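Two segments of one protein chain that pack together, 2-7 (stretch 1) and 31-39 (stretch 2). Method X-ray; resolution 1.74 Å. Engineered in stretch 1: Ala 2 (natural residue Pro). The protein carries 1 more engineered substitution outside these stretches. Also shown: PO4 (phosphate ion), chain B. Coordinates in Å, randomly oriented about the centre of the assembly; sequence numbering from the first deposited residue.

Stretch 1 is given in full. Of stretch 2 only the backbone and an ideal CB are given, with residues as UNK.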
# COMPACT_ATOMS: atom_id res chain seq x y z
N ALA A 2 11.17 -10.55 -3.55
CA ALA A 2 9.86 -9.84 -3.65
C ALA A 2 8.65 -10.79 -3.73
O ALA A 2 7.54 -10.37 -3.43
CB ALA A 2 9.87 -8.88 -4.83
N GLN A 3 8.86 -12.05 -4.12
CA GLN A 3 7.73 -12.97 -4.25
C GLN A 3 6.96 -13.19 -2.95
O GLN A 3 5.72 -13.20 -2.95
CB GLN A 3 8.14 -14.32 -4.87
CG GLN A 3 6.93 -15.24 -5.20
CD GLN A 3 6.04 -14.67 -6.29
OE1 GLN A 3 6.52 -14.22 -7.32
NE2 GLN A 3 4.72 -14.68 -6.05
N ALA A 4 7.69 -13.35 -1.85
CA ALA A 4 7.05 -13.57 -0.55
C ALA A 4 6.26 -12.35 -0.12
O ALA A 4 5.22 -12.49 0.54
CB ALA A 4 8.09 -13.93 0.51
N PHE A 5 6.74 -11.17 -0.48
CA PHE A 5 6.01 -9.92 -0.21
C PHE A 5 4.64 -9.94 -0.88
O PHE A 5 3.62 -9.69 -0.22
CB PHE A 5 6.80 -8.70 -0.68
CG PHE A 5 6.09 -7.40 -0.43
CD1 PHE A 5 6.06 -6.84 0.85
CD2 PHE A 5 5.43 -6.74 -1.46
CE1 PHE A 5 5.39 -5.63 1.09
CE2 PHE A 5 4.76 -5.54 -1.23
CZ PHE A 5 4.75 -4.98 0.05
N VAL A 6 4.63 -10.24 -2.18
CA VAL A 6 3.40 -10.39 -2.96
C VAL A 6 2.49 -11.49 -2.38
O VAL A 6 1.30 -11.25 -2.16
CB VAL A 6 3.72 -10.68 -4.45
CG1 VAL A 6 2.46 -11.04 -5.23
CG2 VAL A 6 4.41 -9.47 -5.08
N ASP A 7 3.05 -12.67 -2.11
CA ASP A 7 2.28 -13.78 -1.55
C ASP A 7 1.62 -13.40 -0.22
O ASP A 7 0.46 -13.75 0.02
CB ASP A 7 3.18 -15.02 -1.33
CG ASP A 7 3.73 -15.61 -2.63
OD1 ASP A 7 3.21 -15.29 -3.72
OD2 ASP A 7 4.72 -16.37 -2.55
N UNK A 31 1.77 -0.84 -2.06
CA UNK A 31 2.59 -1.29 -0.94
C UNK A 31 4.03 -1.59 -1.39
O UNK A 31 4.99 -1.25 -0.68
CB UNK A 31 1.97 -2.53 -0.30
N UNK A 32 4.16 -2.21 -2.55
CA UNK A 32 5.47 -2.49 -3.17
C UNK A 32 6.26 -1.21 -3.45
O UNK A 32 7.46 -1.14 -3.16
CB UNK A 32 5.28 -3.27 -4.47
N UNK A 33 5.60 -0.22 -4.02
CA UNK A 33 6.26 1.05 -4.32
C UNK A 33 6.73 1.72 -3.03
O UNK A 33 7.87 2.22 -2.95
CB UNK A 33 5.32 1.98 -5.09
N UNK A 34 5.87 1.70 -2.01
CA UNK A 34 6.15 2.37 -0.74
C UNK A 34 7.31 1.76 0.04
O UNK A 34 8.02 2.47 0.76
CB UNK A 34 4.89 2.35 0.13
N UNK A 35 7.53 0.46 -0.11
CA UNK A 35 8.48 -0.24 0.74
C UNK A 35 9.55 -1.00 -0.03
O UNK A 35 10.23 -1.84 0.55
CB UNK A 35 7.73 -1.21 1.65
N UNK A 36 9.69 -0.71 -1.32
CA UNK A 36 10.64 -1.43 -2.18
C UNK A 36 10.37 -2.92 -2.12
O UNK A 36 11.27 -3.71 -1.78
CB UNK A 36 12.08 -1.14 -1.77
N UNK A 37 9.13 -3.30 -2.41
CA UNK A 37 8.70 -4.70 -2.35
C UNK A 37 9.06 -5.34 -1.00
O UNK A 37 9.56 -6.47 -0.95
CB UNK A 37 9.34 -5.49 -3.49
N UNK A 38 8.81 -4.61 0.08
CA UNK A 38 9.08 -5.08 1.43
C UNK A 38 10.46 -4.77 2.00
O UNK A 38 10.66 -4.87 3.21
CB UNK A 38 8.88 -6.60 1.46
N UNK A 39 11.40 -4.38 1.15
CA UNK A 39 12.81 -4.19 1.56
C UNK A 39 13.07 -3.02 2.51
O UNK A 39 14.04 -3.06 3.29
CB UNK A 39 13.67 -3.99 0.31
P PO4 B . 11.56 -12.29 -6.72
O1 PO4 B . 10.34 -12.28 -7.61
O2 PO4 B . 12.67 -13.04 -7.42
O3 PO4 B . 12.01 -10.86 -6.50
O4 PO4 B . 11.26 -12.93 -5.39

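Position 31 lies in the helix, and its CA-to-CB bond points toward stretch 1, where the ideal CB already sits 3.7 Å from Phe 5 CZ. So little space remains in front of the ring that a small residue suits best. It is Ala 31, whose methyl meets the edge of the Phe 5 ring near its plane.

At position 32 the CB points sideways, 4.0 Å from Phe 5 CE2. A small apolar residue fits, although a longer one might turn aside from the ring. The residue is Ala 32; its backbone N lies 3.6 Å from Phe 5 CE2.

Positions 33 and 34 have nothing of stretch 1 within 5.5 Å of the ideal CB, and stretch 1 therefore sets little limit on them. They are Leu 33 and Glu 34, and neither touches it.

Position 35 points toward Phe 5, with its ideal CB 5.0 Å from Phe 5 CE1. Small or medium side chains would be accommodated, apolar or with a hydroxyl that can turn back to the helix. Thr 35, with chi1 in p, places OG1 3.7 Å from Phe 5 CZ. Thr 35 OG1 donates to Ala 31 O (2.8 Å) and accepts from the N of residue 38 (3.0 Å), tying the last turn to the loop beyond.

Position 36 points away and has phi/psi of 55/55. Positive phi favours glycine, and Gly 36 is the first residue to leave helical angles, in a Schellman motif in which the N of residue 37 bonds back to Ala 32 O (2.8 Å); it also opens a type I' turn.

At position 37 phi is positive (52°), which suits glycine and is tolerated by Asn or Asp; yet the CB, pointing sideways, lies 3.7 Å from the CB of the engineered Ala 2, where apolar atoms of stretch 1 would reward a large apolar or aromatic side chain. Trp 37 (chi1 m) takes that packing despite the backbone: its CB packs on Ala 2 CB, its CE3 lies 4.4 Å from Phe 5 CD2, and Val 6 CG2 meets the ring edge 3.7 Å from CZ3.

At position 38 an ideal CB would lie 2.9 Å from Phe 5 CD1, a clash, and would be jammed against the preceding carbonyl O. Both constraints call for glycine. Gly 38 brings CA to 3.5 Å from Phe 5 CD1, while its N and the Trp 37 C lie over one ring face.

Position 39 points sideways into open space, so a long polar residue is easily accepted. Lys 39 bends its end nearer, and a water accepts from both its NZ (3.2 Å) and Ala 2 N (2.8 Å).

Stretch 2 31-39: AALETGWGK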
# COMPACT_ATOMS: atom_id res chain seq x y z
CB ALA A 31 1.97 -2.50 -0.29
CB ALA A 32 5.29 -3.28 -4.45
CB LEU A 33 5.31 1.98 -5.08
CG LEU A 33 5.87 3.36 -5.46
CD1 LEU A 33 7.11 3.21 -6.35
CD2 LEU A 33 4.80 4.18 -6.17
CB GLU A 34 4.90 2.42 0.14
CG GLU A 34 3.85 3.41 -0.35
CD GLU A 34 4.42 4.81 -0.60
OE1 GLU A 34 5.16 5.31 0.27
OE2 GLU A 34 4.12 5.40 -1.66
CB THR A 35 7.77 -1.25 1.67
OG1 THR A 35 7.10 -2.24 0.88
CG2 THR A 35 6.77 -0.57 2.59
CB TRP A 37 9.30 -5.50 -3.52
CG TRP A 37 8.94 -4.97 -4.87
CD1 TRP A 37 9.58 -3.97 -5.55
CD2 TRP A 37 7.86 -5.40 -5.71
NE1 TRP A 37 8.96 -3.74 -6.76
CE2 TRP A 37 7.91 -4.61 -6.89
CE3 TRP A 37 6.85 -6.37 -5.58
CZ2 TRP A 37 6.99 -4.76 -7.93
CZ3 TRP A 37 5.94 -6.52 -6.63
CH2 TRP A 37 6.01 -5.72 -7.78
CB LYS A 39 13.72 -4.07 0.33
CG LYS A 39 13.93 -5.37 -0.45
CD LYS A 39 14.86 -5.17 -1.66
CE LYS A 39 14.10 -4.70 -2.91
NZ LYS A 39 13.41 -5.83 -3.64
O HOH W 1 12.66 -8.59 -2.23
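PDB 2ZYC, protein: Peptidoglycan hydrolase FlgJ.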